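Local coordinates for antiterminator Q protein (Enterobacteria phage SfI, PDB 6JNY) that probably loads onto bacterial RNA polymerase and lets transcription read through terminators, as expected of a phage Q antiterminator, at residues Asn7-Glu11 with Asn135-Phe139; Gly24-Tyr28 with Tyr87-Gly91; Ser37-Phe43 with Phe81-Ser86; His102-Arg108 with Lys120-Cys126. All coordinates share one frame; numbering follows the deposited sequence.

Contact 1 (Asn7-Glu11 with Asn135-Phe139)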
loop_
_atom_site.group_PDB
_atom_site.type_symbol
_atom_site.label_atom_id
_atom_site.label_comp_id
_atom_site.label_asym_id
_atom_site.label_seq_id
_atom_site.Cartn_x
_atom_site.Cartn_y
_atom_site.Cartn_z
ATOM N N ASN A 7 -7.475 -6.083 -11.912
ATOM C CA ASN A 7 -6.134 -6.641 -11.768
ATOM C C ASN A 7 -5.188 -6.138 -12.855
ATOM O O ASN A 7 -5.566 -5.996 -14.014
ATOM C CB ASN A 7 -6.184 -8.174 -11.776
ATOM C CG ASN A 7 -5.993 -8.775 -10.392
ATOM O OD1 ASN A 7 -4.865 -9.033 -9.964
ATOM N ND2 ASN A 7 -7.098 -9.007 -9.689
ATOM N N LEU A 8 -3.952 -5.849 -12.470
ATOM C CA LEU A 8 -2.939 -5.502 -13.447
ATOM C C LEU A 8 -2.476 -6.752 -14.185
ATOM O O LEU A 8 -2.605 -7.876 -13.693
ATOM C CB LEU A 8 -1.729 -4.878 -12.749
ATOM C CG LEU A 8 -1.948 -3.581 -11.976
ATOM C CD1 LEU A 8 -0.671 -3.246 -11.221
ATOM C CD2 LEU A 8 -2.348 -2.455 -12.898
ATOM N N THR A 9 -1.909 -6.542 -15.370
ATOM C CA THR A 9 -1.254 -7.652 -16.044
ATOM C C THR A 9 -0.017 -8.066 -15.260
ATOM O O THR A 9 0.478 -7.336 -14.394
ATOM C CB THR A 9 -0.843 -7.281 -17.468
ATOM O OG1 THR A 9 0.287 -6.399 -17.445
ATOM C CG2 THR A 9 -2.008 -6.640 -18.226
ATOM N N LYS A 10 0.489 -9.255 -15.574
ATOM C CA LYS A 10 1.645 -9.763 -14.841
ATOM C C LYS A 10 2.840 -8.832 -15.017
ATOM O O LYS A 10 3.551 -8.531 -14.051
ATOM C CB LYS A 10 1.949 -11.191 -15.310
ATOM C CG LYS A 10 3.153 -11.876 -14.678
ATOM C CD LYS A 10 3.250 -13.320 -15.178
ATOM C CE LYS A 10 4.647 -13.898 -14.990
ATOM N NZ LYS A 10 4.727 -15.301 -15.493
ATOM N N GLU A 11 3.043 -8.316 -16.228
ATOM C CA GLU A 11 4.173 -7.428 -16.480
ATOM C C GLU A 11 3.986 -6.078 -15.796
ATOM O O GLU A 11 4.948 -5.516 -15.249
ATOM C CB GLU A 11 4.372 -7.256 -17.987
ATOM C CG GLU A 11 5.642 -6.511 -18.360
ATOM C CD GLU A 11 5.905 -6.524 -19.853
ATOM O OE1 GLU A 11 5.319 -7.380 -20.551
ATOM O OE2 GLU A 11 6.695 -5.679 -20.327
ATOM N N ASN A 135 -3.697 -5.677 -3.790
ATOM C CA ASN A 135 -3.951 -5.752 -5.222
ATOM C C ASN A 135 -4.725 -4.539 -5.700
ATOM O O ASN A 135 -4.383 -3.951 -6.723
ATOM C CB ASN A 135 -4.702 -7.040 -5.549
ATOM C CG ASN A 135 -4.965 -7.184 -7.026
ATOM O OD1 ASN A 135 -6.027 -6.794 -7.525
ATOM N ND2 ASN A 135 -3.992 -7.729 -7.744
ATOM N N ALA A 136 -5.746 -4.137 -4.953
ATOM C CA ALA A 136 -6.560 -3.003 -5.374
ATOM C C ALA A 136 -5.745 -1.720 -5.341
ATOM O O ALA A 136 -5.905 -0.848 -6.208
ATOM C CB ALA A 136 -7.773 -2.891 -4.454
ATOM N N SER A 137 -4.863 -1.586 -4.353
ATOM C CA SER A 137 -4.012 -0.402 -4.277
ATOM C C SER A 137 -3.063 -0.321 -5.464
ATOM O O SER A 137 -2.898 0.751 -6.055
ATOM C CB SER A 137 -3.218 -0.408 -2.972
ATOM O OG SER A 137 -4.078 -0.439 -1.836
ATOM N N LEU A 138 -2.430 -1.436 -5.840
ATOM C CA LEU A 138 -1.538 -1.407 -6.994
ATOM C C LEU A 138 -2.297 -1.086 -8.267
ATOM O O LEU A 138 -1.791 -0.370 -9.134
ATOM C CB LEU A 138 -0.798 -2.736 -7.137
ATOM C CG LEU A 138 0.556 -2.785 -6.417
ATOM C CD1 LEU A 138 0.424 -2.706 -4.903
ATOM C CD2 LEU A 138 1.312 -4.013 -6.857
ATOM N N PHE A 139 -3.514 -1.599 -8.390
ATOM C CA PHE A 139 -4.328 -1.277 -9.556
ATOM C C PHE A 139 -4.583 0.222 -9.658
ATOM O O PHE A 139 -4.536 0.794 -10.761
ATOM C CB PHE A 139 -5.638 -2.063 -9.485
ATOM C CG PHE A 139 -6.502 -1.884 -10.697
ATOM C CD1 PHE A 139 -6.292 -2.650 -11.826
ATOM C CD2 PHE A 139 -7.499 -0.926 -10.708
ATOM C CE1 PHE A 139 -7.083 -2.476 -12.955
ATOM C CE2 PHE A 139 -8.287 -0.742 -11.834
ATOM C CZ PHE A 139 -8.075 -1.519 -12.948
HETATM O O HOH W 1 -3.341 -5.249 -9.169
#

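Contact 2 (Gly24-Tyr28 with Tyr87-Gly91)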
loop_
_atom_site.group_PDB
_atom_site.type_symbol
_atom_site.label_atom_id
_atom_site.label_comp_id
_atom_site.label_asym_id
_atom_site.label_seq_id
_atom_site.Cartn_x
_atom_site.Cartn_y
_atom_site.Cartn_z
ATOM N N GLY A 24 9.679 2.012 -1.227
ATOM C CA GLY A 24 9.440 1.670 0.154
ATOM C C GLY A 24 10.718 1.710 0.967
ATOM O O GLY A 24 10.728 2.195 2.100
ATOM N N ALA A 25 11.820 1.244 0.382
ATOM C CA ALA A 25 13.100 1.292 1.089
ATOM C C ALA A 25 13.568 2.733 1.259
ATOM O O ALA A 25 14.133 3.099 2.305
ATOM C CB ALA A 25 14.132 0.474 0.317
ATOM N N TRP A 26 13.325 3.567 0.252
ATOM C CA TRP A 26 13.671 4.984 0.338
ATOM C C TRP A 26 12.866 5.674 1.435
ATOM O O TRP A 26 13.419 6.426 2.248
ATOM C CB TRP A 26 13.439 5.626 -1.025
ATOM C CG TRP A 26 13.791 7.059 -1.137
ATOM C CD1 TRP A 26 15.028 7.584 -1.374
ATOM C CD2 TRP A 26 12.891 8.164 -1.049
ATOM N NE1 TRP A 26 14.952 8.955 -1.421
ATOM C CE2 TRP A 26 13.651 9.337 -1.225
ATOM C CE3 TRP A 26 11.512 8.279 -0.824
ATOM C CZ2 TRP A 26 13.078 10.609 -1.195
ATOM C CZ3 TRP A 26 10.949 9.538 -0.788
ATOM C CH2 TRP A 26 11.726 10.689 -0.980
ATOM N N VAL A 27 11.556 5.419 1.487
ATOM C CA VAL A 27 10.727 5.978 2.555
ATOM C C VAL A 27 11.215 5.507 3.921
ATOM O O VAL A 27 11.348 6.301 4.866
ATOM C CB VAL A 27 9.253 5.599 2.335
ATOM C CG1 VAL A 27 8.424 5.896 3.567
ATOM C CG2 VAL A 27 8.693 6.330 1.124
ATOM N N TYR A 28 11.475 4.202 4.052
ATOM C CA TYR A 28 11.846 3.635 5.346
ATOM C C TYR A 28 13.152 4.221 5.862
ATOM O O TYR A 28 13.387 4.239 7.076
ATOM C CB TYR A 28 11.955 2.115 5.238
ATOM C CG TYR A 28 11.917 1.368 6.554
ATOM C CD1 TYR A 28 10.780 1.393 7.357
ATOM C CD2 TYR A 28 12.993 0.597 6.965
ATOM C CE1 TYR A 28 10.735 0.696 8.546
ATOM C CE2 TYR A 28 12.960 -0.103 8.161
ATOM C CZ TYR A 28 11.824 -0.054 8.941
ATOM O OH TYR A 28 11.782 -0.747 10.128
ATOM N N TYR A 87 3.727 -3.208 3.991
ATOM C CA TYR A 87 4.316 -4.174 3.070
ATOM C C TYR A 87 5.564 -3.616 2.394
ATOM O O TYR A 87 6.601 -4.286 2.333
ATOM C CB TYR A 87 3.271 -4.573 2.028
ATOM C CG TYR A 87 3.694 -5.682 1.099
ATOM C CD1 TYR A 87 3.901 -5.428 -0.253
ATOM C CD2 TYR A 87 3.819 -6.990 1.543
ATOM C CE1 TYR A 87 4.258 -6.439 -1.125
ATOM C CE2 TYR A 87 4.181 -8.000 0.681
ATOM C CZ TYR A 87 4.393 -7.730 -0.649
ATOM O OH TYR A 87 4.750 -8.732 -1.515
ATOM N N TYR A 88 5.477 -2.402 1.838
ATOM C CA TYR A 88 6.591 -1.898 1.041
ATOM C C TYR A 88 7.630 -1.137 1.853
ATOM O O TYR A 88 8.821 -1.296 1.594
ATOM C CB TYR A 88 6.081 -1.043 -0.139
ATOM C CG TYR A 88 5.498 -1.882 -1.240
ATOM C CD1 TYR A 88 6.300 -2.728 -1.988
ATOM C CD2 TYR A 88 4.137 -1.867 -1.486
ATOM C CE1 TYR A 88 5.765 -3.507 -3.006
ATOM C CE2 TYR A 88 3.589 -2.647 -2.489
ATOM C CZ TYR A 88 4.413 -3.468 -3.235
ATOM O OH TYR A 88 3.874 -4.238 -4.237
ATOM N N ALA A 89 7.208 -0.291 2.792
ATOM C CA ALA A 89 8.177 0.486 3.559
ATOM C C ALA A 89 8.802 -0.357 4.667
ATOM O O ALA A 89 10.020 -0.562 4.687
ATOM C CB ALA A 89 7.529 1.758 4.108
ATOM N N HIS A 90 7.974 -0.902 5.562
ATOM C CA HIS A 90 8.532 -1.712 6.640
ATOM C C HIS A 90 8.983 -3.085 6.170
ATOM O O HIS A 90 9.834 -3.696 6.825
ATOM C CB HIS A 90 7.552 -1.886 7.789
ATOM C CG HIS A 90 8.142 -2.614 8.956
ATOM N ND1 HIS A 90 7.854 -3.932 9.232
ATOM C CD2 HIS A 90 9.038 -2.219 9.890
ATOM C CE1 HIS A 90 8.531 -4.312 10.304
ATOM N NE2 HIS A 90 9.256 -3.291 10.721
ATOM N N GLY A 91 8.440 -3.594 5.066
ATOM C CA GLY A 91 8.878 -4.888 4.586
ATOM C C GLY A 91 8.239 -6.064 5.287
ATOM O O GLY A 91 8.827 -7.151 5.322
#

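Contact 3 (Ser37-Phe43 with Phe81-Ser86)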
loop_
_atom_site.group_PDB
_atom_site.type_symbol
_atom_site.label_atom_id
_atom_site.label_comp_id
_atom_site.label_asym_id
_atom_site.label_seq_id
_atom_site.Cartn_x
_atom_site.Cartn_y
_atom_site.Cartn_z
ATOM N N SER A 37 3.526 14.242 2.953
ATOM C CA SER A 37 2.497 13.255 3.252
ATOM C C SER A 37 2.390 13.047 4.757
ATOM O O SER A 37 3.293 12.478 5.378
ATOM C CB SER A 37 2.810 11.923 2.555
ATOM O OG SER A 37 1.901 10.915 2.967
ATOM N N SER A 38 1.288 13.505 5.357
ATOM C CA SER A 38 1.097 13.288 6.785
ATOM C C SER A 38 0.928 11.811 7.119
ATOM O O SER A 38 1.378 11.367 8.181
ATOM C CB SER A 38 -0.088 14.109 7.300
ATOM O OG SER A 38 -1.271 13.806 6.589
ATOM N N VAL A 39 0.297 11.033 6.235
ATOM C CA VAL A 39 0.126 9.607 6.507
ATOM C C VAL A 39 1.481 8.914 6.576
ATOM O O VAL A 39 1.763 8.152 7.509
ATOM C CB VAL A 39 -0.797 8.947 5.465
ATOM C CG1 VAL A 39 -0.829 7.453 5.685
ATOM C CG2 VAL A 39 -2.213 9.506 5.549
ATOM N N ILE A 40 2.341 9.168 5.586
ATOM C CA ILE A 40 3.665 8.546 5.596
ATOM C C ILE A 40 4.476 9.020 6.794
ATOM O O ILE A 40 5.137 8.218 7.465
ATOM C CB ILE A 40 4.398 8.768 4.263
ATOM C CG1 ILE A 40 3.612 8.125 3.116
ATOM C CG2 ILE A 40 5.805 8.182 4.325
ATOM C CD1 ILE A 40 4.137 8.470 1.759
ATOM N N ALA A 41 4.424 10.322 7.093
ATOM C CA ALA A 41 5.151 10.860 8.242
ATOM C C ALA A 41 4.685 10.221 9.545
ATOM O O ALA A 41 5.504 9.820 10.381
ATOM C CB ALA A 41 4.992 12.378 8.290
ATOM N N LYS A 42 3.366 10.113 9.738
ATOM C CA LYS A 42 2.845 9.451 10.932
ATOM C C LYS A 42 3.265 7.990 10.981
ATOM O O LYS A 42 3.595 7.466 12.052
ATOM C CB LYS A 42 1.321 9.557 10.980
ATOM C CG LYS A 42 0.704 8.968 12.240
ATOM C CD LYS A 42 -0.753 9.380 12.396
ATOM C CE LYS A 42 -1.272 9.042 13.786
ATOM N NZ LYS A 42 -0.547 9.811 14.841
ATOM N N PHE A 43 3.241 7.307 9.832
ATOM C CA PHE A 43 3.664 5.913 9.802
ATOM C C PHE A 43 5.114 5.779 10.240
ATOM O O PHE A 43 5.459 4.889 11.029
ATOM C CB PHE A 43 3.463 5.344 8.390
ATOM C CG PHE A 43 3.900 3.914 8.249
ATOM C CD1 PHE A 43 3.018 2.880 8.497
ATOM C CD2 PHE A 43 5.195 3.610 7.865
ATOM C CE1 PHE A 43 3.425 1.564 8.372
ATOM C CE2 PHE A 43 5.608 2.293 7.748
ATOM C CZ PHE A 43 4.718 1.276 7.994
ATOM N N PHE A 81 -3.757 2.566 2.751
ATOM C CA PHE A 81 -2.479 3.271 2.754
ATOM C C PHE A 81 -1.537 2.664 3.791
ATOM O O PHE A 81 -0.372 2.382 3.490
ATOM C CB PHE A 81 -2.744 4.756 3.035
ATOM C CG PHE A 81 -1.708 5.716 2.480
ATOM C CD1 PHE A 81 -0.416 5.315 2.144
ATOM C CD2 PHE A 81 -2.043 7.061 2.311
ATOM C CE1 PHE A 81 0.506 6.237 1.643
ATOM C CE2 PHE A 81 -1.127 7.986 1.814
ATOM C CZ PHE A 81 0.148 7.579 1.485
ATOM N N GLY A 82 -2.044 2.407 4.995
ATOM C CA GLY A 82 -1.204 1.817 6.025
ATOM C C GLY A 82 -0.720 0.426 5.661
ATOM O O GLY A 82 0.440 0.076 5.907
ATOM N N ILE A 83 -1.596 -0.378 5.052
ATOM C CA ILE A 83 -1.203 -1.724 4.647
ATOM C C ILE A 83 -0.135 -1.667 3.566
ATOM O O ILE A 83 0.830 -2.440 3.582
ATOM C CB ILE A 83 -2.442 -2.528 4.219
ATOM C CG1 ILE A 83 -3.245 -2.948 5.453
ATOM C CG2 ILE A 83 -2.056 -3.733 3.377
ATOM C CD1 ILE A 83 -4.637 -3.410 5.141
ATOM N N LEU A 84 -0.294 -0.753 2.601
ATOM C CA LEU A 84 0.729 -0.557 1.588
ATOM C C LEU A 84 2.071 -0.197 2.211
ATOM O O LEU A 84 3.113 -0.717 1.792
ATOM C CB LEU A 84 0.284 0.550 0.623
ATOM C CG LEU A 84 1.147 0.785 -0.616
ATOM C CD1 LEU A 84 0.914 -0.310 -1.635
ATOM C CD2 LEU A 84 0.840 2.160 -1.243
ATOM N N LEU A 85 2.065 0.701 3.209
ATOM C CA LEU A 85 3.312 1.105 3.859
ATOM C C LEU A 85 3.924 -0.031 4.679
ATOM O O LEU A 85 5.141 -0.230 4.640
ATOM C CB LEU A 85 3.087 2.358 4.714
ATOM C CG LEU A 85 2.839 3.646 3.905
ATOM C CD1 LEU A 85 2.302 4.760 4.810
ATOM C CD2 LEU A 85 4.094 4.090 3.196
ATOM N N SER A 86 3.094 -0.808 5.379
ATOM C CA SER A 86 3.605 -1.980 6.096
ATOM C C SER A 86 4.331 -2.923 5.147
ATOM O O SER A 86 5.454 -3.356 5.418
ATOM C CB SER A 86 2.461 -2.705 6.799
ATOM O OG SER A 86 1.942 -1.923 7.863
#

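Contact 4 (His102-Arg108 with Lys120-Cys126)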
loop_
_atom_site.group_PDB
_atom_site.type_symbol
_atom_site.label_atom_id
_atom_site.label_comp_id
_atom_site.label_asym_id
_atom_site.label_seq_id
_atom_site.Cartn_x
_atom_site.Cartn_y
_atom_site.Cartn_z
ATOM N N HIS A 102 -6.113 -9.362 11.762
ATOM C CA HIS A 102 -7.006 -10.293 12.448
ATOM C C HIS A 102 -7.062 -10.026 13.949
ATOM O O HIS A 102 -8.141 -10.062 14.552
ATOM C CB HIS A 102 -6.535 -11.718 12.171
ATOM C CG HIS A 102 -7.276 -12.763 12.939
ATOM N ND1 HIS A 102 -6.734 -13.404 14.034
ATOM C CD2 HIS A 102 -8.506 -13.297 12.760
ATOM C CE1 HIS A 102 -7.604 -14.280 14.502
ATOM N NE2 HIS A 102 -8.691 -14.232 13.751
ATOM N N ARG A 103 -5.905 -9.768 14.568
ATOM C CA ARG A 103 -5.840 -9.548 16.011
ATOM C C ARG A 103 -6.719 -8.380 16.457
ATOM O O ARG A 103 -7.346 -8.441 17.522
ATOM C CB ARG A 103 -4.383 -9.324 16.428
ATOM C CG ARG A 103 -4.148 -9.262 17.927
ATOM C CD ARG A 103 -2.793 -8.634 18.244
ATOM N NE ARG A 103 -1.671 -9.447 17.770
ATOM C CZ ARG A 103 -0.973 -10.274 18.542
ATOM N NH1 ARG A 103 -1.291 -10.408 19.817
ATOM N NH2 ARG A 103 0.038 -10.968 18.035
ATOM N N VAL A 104 -6.779 -7.304 15.667
ATOM C CA VAL A 104 -7.497 -6.100 16.079
ATOM C C VAL A 104 -8.857 -5.963 15.396
ATOM O O VAL A 104 -9.509 -4.922 15.531
ATOM C CB VAL A 104 -6.647 -4.828 15.919
ATOM C CG1 VAL A 104 -5.371 -4.943 16.731
ATOM C CG2 VAL A 104 -6.331 -4.567 14.447
ATOM N N ALA A 105 -9.306 -6.990 14.683
ATOM C CA ALA A 105 -10.513 -6.872 13.874
ATOM C C ALA A 105 -11.748 -6.678 14.749
ATOM O O ALA A 105 -11.852 -7.243 15.839
ATOM C CB ALA A 105 -10.684 -8.117 13.006
ATOM N N ARG A 106 -12.694 -5.874 14.251
ATOM C CA ARG A 106 -13.950 -5.577 14.922
ATOM C C ARG A 106 -14.991 -6.648 14.611
ATOM O O ARG A 106 -14.892 -7.356 13.601
ATOM C CB ARG A 106 -14.473 -4.216 14.459
ATOM C CG ARG A 106 -13.622 -3.050 14.920
ATOM C CD ARG A 106 -13.498 -3.063 16.435
ATOM N NE ARG A 106 -13.926 -1.810 17.048
ATOM C CZ ARG A 106 -13.330 -1.253 18.098
ATOM N NH1 ARG A 106 -12.273 -1.836 18.655
ATOM N NH2 ARG A 106 -13.787 -0.108 18.592
ATOM N N PRO A 107 -16.002 -6.800 15.468
ATOM C CA PRO A 107 -17.111 -7.701 15.134
ATOM C C PRO A 107 -17.808 -7.212 13.877
ATOM O O PRO A 107 -17.980 -6.008 13.674
ATOM C CB PRO A 107 -18.040 -7.595 16.350
ATOM C CG PRO A 107 -17.242 -6.949 17.425
ATOM C CD PRO A 107 -16.203 -6.120 16.762
ATOM N N ARG A 108 -18.203 -8.154 13.023
ATOM C CA ARG A 108 -18.856 -7.828 11.764
ATOM C C ARG A 108 -20.197 -8.535 11.686
ATOM O O ARG A 108 -20.392 -9.595 12.287
ATOM C CB ARG A 108 -18.071 -8.344 10.565
ATOM C CG ARG A 108 -16.675 -7.857 10.441
ATOM C CD ARG A 108 -16.055 -8.512 9.235
ATOM N NE ARG A 108 -14.728 -7.986 8.977
ATOM C CZ ARG A 108 -13.996 -8.314 7.924
ATOM N NH1 ARG A 108 -14.462 -9.176 7.033
ATOM N NH2 ARG A 108 -12.794 -7.785 7.776
ATOM N N LYS A 120 -16.300 -11.915 14.693
ATOM C CA LYS A 120 -15.064 -11.375 14.151
ATOM C C LYS A 120 -14.589 -12.242 12.983
ATOM O O LYS A 120 -14.845 -13.449 12.950
ATOM C CB LYS A 120 -13.993 -11.320 15.238
ATOM C CG LYS A 120 -14.144 -10.121 16.159
ATOM C CD LYS A 120 -13.057 -10.066 17.212
ATOM C CE LYS A 120 -13.401 -9.043 18.285
ATOM N NZ LYS A 120 -12.306 -8.865 19.280
ATOM N N PRO A 121 -13.916 -11.650 11.998
ATOM C CA PRO A 121 -13.512 -12.423 10.821
ATOM C C PRO A 121 -12.431 -13.444 11.152
ATOM O O PRO A 121 -11.597 -13.245 12.039
ATOM C CB PRO A 121 -12.984 -11.350 9.857
ATOM C CG PRO A 121 -12.554 -10.247 10.726
ATOM C CD PRO A 121 -13.519 -10.238 11.890
ATOM N N SER A 122 -12.465 -14.552 10.417
ATOM C CA SER A 122 -11.459 -15.591 10.561
ATOM C C SER A 122 -10.106 -15.084 10.068
ATOM O O SER A 122 -10.009 -14.057 9.385
ATOM C CB SER A 122 -11.866 -16.833 9.770
ATOM O OG SER A 122 -11.751 -16.624 8.375
ATOM N N LEU A 123 -9.046 -15.810 10.437
ATOM C CA LEU A 123 -7.721 -15.462 9.938
ATOM C C LEU A 123 -7.640 -15.661 8.430
ATOM O O LEU A 123 -7.017 -14.861 7.723
ATOM C CB LEU A 123 -6.651 -16.282 10.661
ATOM C CG LEU A 123 -5.192 -15.983 10.314
ATOM C CD1 LEU A 123 -4.800 -14.565 10.703
ATOM C CD2 LEU A 123 -4.282 -17.002 11.010
ATOM N N ALA A 124 -8.272 -16.715 7.913
ATOM C CA ALA A 124 -8.291 -16.930 6.470
ATOM C C ALA A 124 -8.948 -15.762 5.750
ATOM O O ALA A 124 -8.485 -15.338 4.682
ATOM C CB ALA A 124 -9.014 -18.235 6.145
ATOM N N THR A 125 -10.033 -15.231 6.319
ATOM C CA THR A 125 -10.697 -14.077 5.721
ATOM C C THR A 125 -9.794 -12.856 5.749
ATOM O O THR A 125 -9.707 -12.119 4.763
ATOM C CB THR A 125 -11.999 -13.791 6.468
ATOM O OG1 THR A 125 -12.907 -14.879 6.269
ATOM C CG2 THR A 125 -12.648 -12.504 5.960
ATOM N N CYS A 126 -9.108 -12.627 6.867
ATOM C CA CYS A 126 -8.228 -11.470 6.969
ATOM C C CYS A 126 -7.062 -11.574 5.992
ATOM O O CYS A 126 -6.656 -10.570 5.396
ATOM C CB CYS A 126 -7.735 -11.318 8.404
ATOM S SG CYS A 126 -9.066 -10.850 9.548
HETATM O O HOH W 2 -10.762 -11.432 14.189
HETATM O O HOH W 3 -10.217 -7.962 18.001
#

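Contact 1 (Asn7-Glu11 with Asn135-Phe139)
Asn7, Leu8 and Phe139 account for most of this contact, in which the N-terminal tail, just before helix 10-28, is laid across the long C-terminal helix 123-155. It is a surface contact in a mainly helical fold, pairing the N-terminal tail with the C-terminal helix, with amides at one end and apolar groups at the other.

Asn7 meets Asn135 amide to amide, the two side chains crossing at about a right angle with their planes 38° apart. ND2 of Asn135 donates to OD1 of Asn7 at 2.7 Å, but the bond is bent. The donor stands above the carbonyl plane, well off the direction of a lone pair. An asparagine suits each place, because its amide carries both a C=O and an NH2, so that one residue can offer OD1 and the other ND2.

Leu8 turns its forked end inward. CD1 approaches Leu138 CB at 4.1 Å, while CD2 lies 4.1 Å from CD1 of the Phe139 ring. Leu138 itself is buried against Leu16 and Leu20 of helix 10-28 and Leu84 of helix 78-90, so Leu8 extends an apolar layer outward. Phe139, with CG anti to its backbone N (chi1 -175°), swings its ring beside the tail backbone. Leu8 N comes to the ring edge near its plane, and Asn7 N lies 3.6 Å from Phe139 CD1. Thr9 then caps the start of helix 10-28 with its side chain. A water also bridges the two segments, donating to Asn135 O at 3.0 Å and accepting a weak bond from Leu8 N at 3.4 Å.

Contact 2 (Gly24-Tyr28 with Tyr87-Gly91)
Tyr28 and His90 both send CG off trans to the backbone N (chi1 -162° and -175°), and the two side chains run alongside each other in the same direction, their ring planes 76° apart in an oblique pairing. Tyr28 OH comes within 3.1 Å of His90 CD2. The polar end of His90 is engaged elsewhere, its ND1 being hydrogen-bonded to Ser92. Nearer the backbone, Tyr28 CG lies 3.3 Å from Ala89 O, a carbonyl that also accepts from Arg55.

Further back along helix 10-28 the two backbones come together, with Gly24 CA and Ala89 CA only 3.8 Å apart. Two CA-H...O contacts run in opposite senses here: Gly24 CA to Tyr88 O, and Ala89 CA to Gly24 O, each 3.4 Å. Gly24 has no side chain on the side facing Tyr88 O, so the backbones can close up; Ala89 has only a methyl, its CB, which packs on Val27 CG1 at 4.3 Å. The wider pi-type turn at 87-90 lies at the end of helix 78-90, and Gly91 leaves it with positive phi. The contact thus joins the C-terminal ends of helices 10-28 and 78-90, with helix 38-45 touching Val27 and Tyr28 through Met44.

Contact 3 (Ser37-Phe43 with Phe81-Ser86)
Val39 and Phe43 reach helix 78-90 by two CH-pi contacts. CG1 of Val39 sits over one face of the Phe81 ring, 3.8 Å from its centroid and displaced toward the rim. CB of Leu85 lies almost exactly above the centre of the Phe43 ring, 3.6 Å from the centroid and only 5° off the normal. The side chains of Phe43 and Leu85 run antiparallel alongside each other. A chi1 of 179° extends Phe43 away from its own backbone N and carries the ring out to the far helix, where CZ comes 3.7 Å from the Leu85 carbonyl C and CE1 approaches the Ser86 hydroxyl.

Branched aliphatic groups pack between the rings. Ile40 CG1 touches Phe81 CZ at 3.9 Å and Leu85 CD1 at 4.0 Å, while Val39 CG1 meets Leu85 CD1 at 4.2 Å. Each type suits its place: Val39 presents a methyl to the Phe81 face, Leu85 its CB to the Phe43 face, and Ile40 its CG1 methylene obliquely to Phe81. Segments 38-43 and 81-86 cross at -52°, their axes 10.6 Å apart at closest, as part of the helical core of a protein from the helix-turn-helix clan. Ile40 also packs on Trp23 and Val27 of helix 10-28, and Phe81 on Val70 and Met74 of helix 60-74.

Polar groups take a smaller part. Gly82 brings its backbone close to Phe43, with its carbonyl O obliquely placed near the ring. Ser37 is the N-cap of helix 38-45: its OG accepts from Ile40 N at 3.2 Å in a nearly straight bond, and it is also hydrogen-bonded to Asp71.

Contact 4 (His102-Arg108 with Lys120-Cys126)
At the base of the beta-hairpin formed by strands 108-112 and 115-119, Pro121 packs against both Ala105 and Arg108. Its CG lies 3.6 Å from Ala105 CB and 3.5 Å above the plane of the Arg108 guanidinium, toward the rim. The Arg108 chain runs roughly perpendicular to Pro121, whose CG rests on the guanidinium face, while Arg108 NH2 makes a salt bridge to Glu129, which helps fix the guanidinium's direction. A proline suits the spot because it offers apolar carbons without an N-H needing a partner.

His102, its ring leaving on the side opposite the backbone N (chi1 174°), presents one face to Leu123 CB, 4.1 Å from the centroid. Cys126 SG comes to the ring's edge, as does Pro121 O, 3.2 Å from His102 CD2. Water replaces direct polar bonds between the segments. One molecule donates to both His102 O and Pro121 O, and another joins Lys120 NZ, at 2.6 Å, to the carbonyls of Arg103 and Ala105. The extended chain of Lys120 lies along the Ala105 carbonyl.

The arrangement is that of a two-stranded antiparallel hairpin inserted between two helices, 94-103 and 123-155, with its base closed by this contact.

In the fold
From the N terminus, contact 1 closes the widest loop, bringing residues 7-11 back to helix 123-155, and the other three contacts are nested inside it. Contact 2 joins the end of helix 10-28 to the end of helix 78-90, and contact 3, between helix 38-45 and helix 78-90, is nested within that loop. Contact 4 follows in series after contact 2 has closed, holding the base of the hairpin between helix 94-103 and helix 123-155. None of the loops cross. Helix 78-90 is shared by contacts 2 and 3, which touch directly, and Leu138 links contact 1 to both through Tyr88 and Leu84. Contact 4 stands apart, about 7 Å from contact 3 at the nearest atoms.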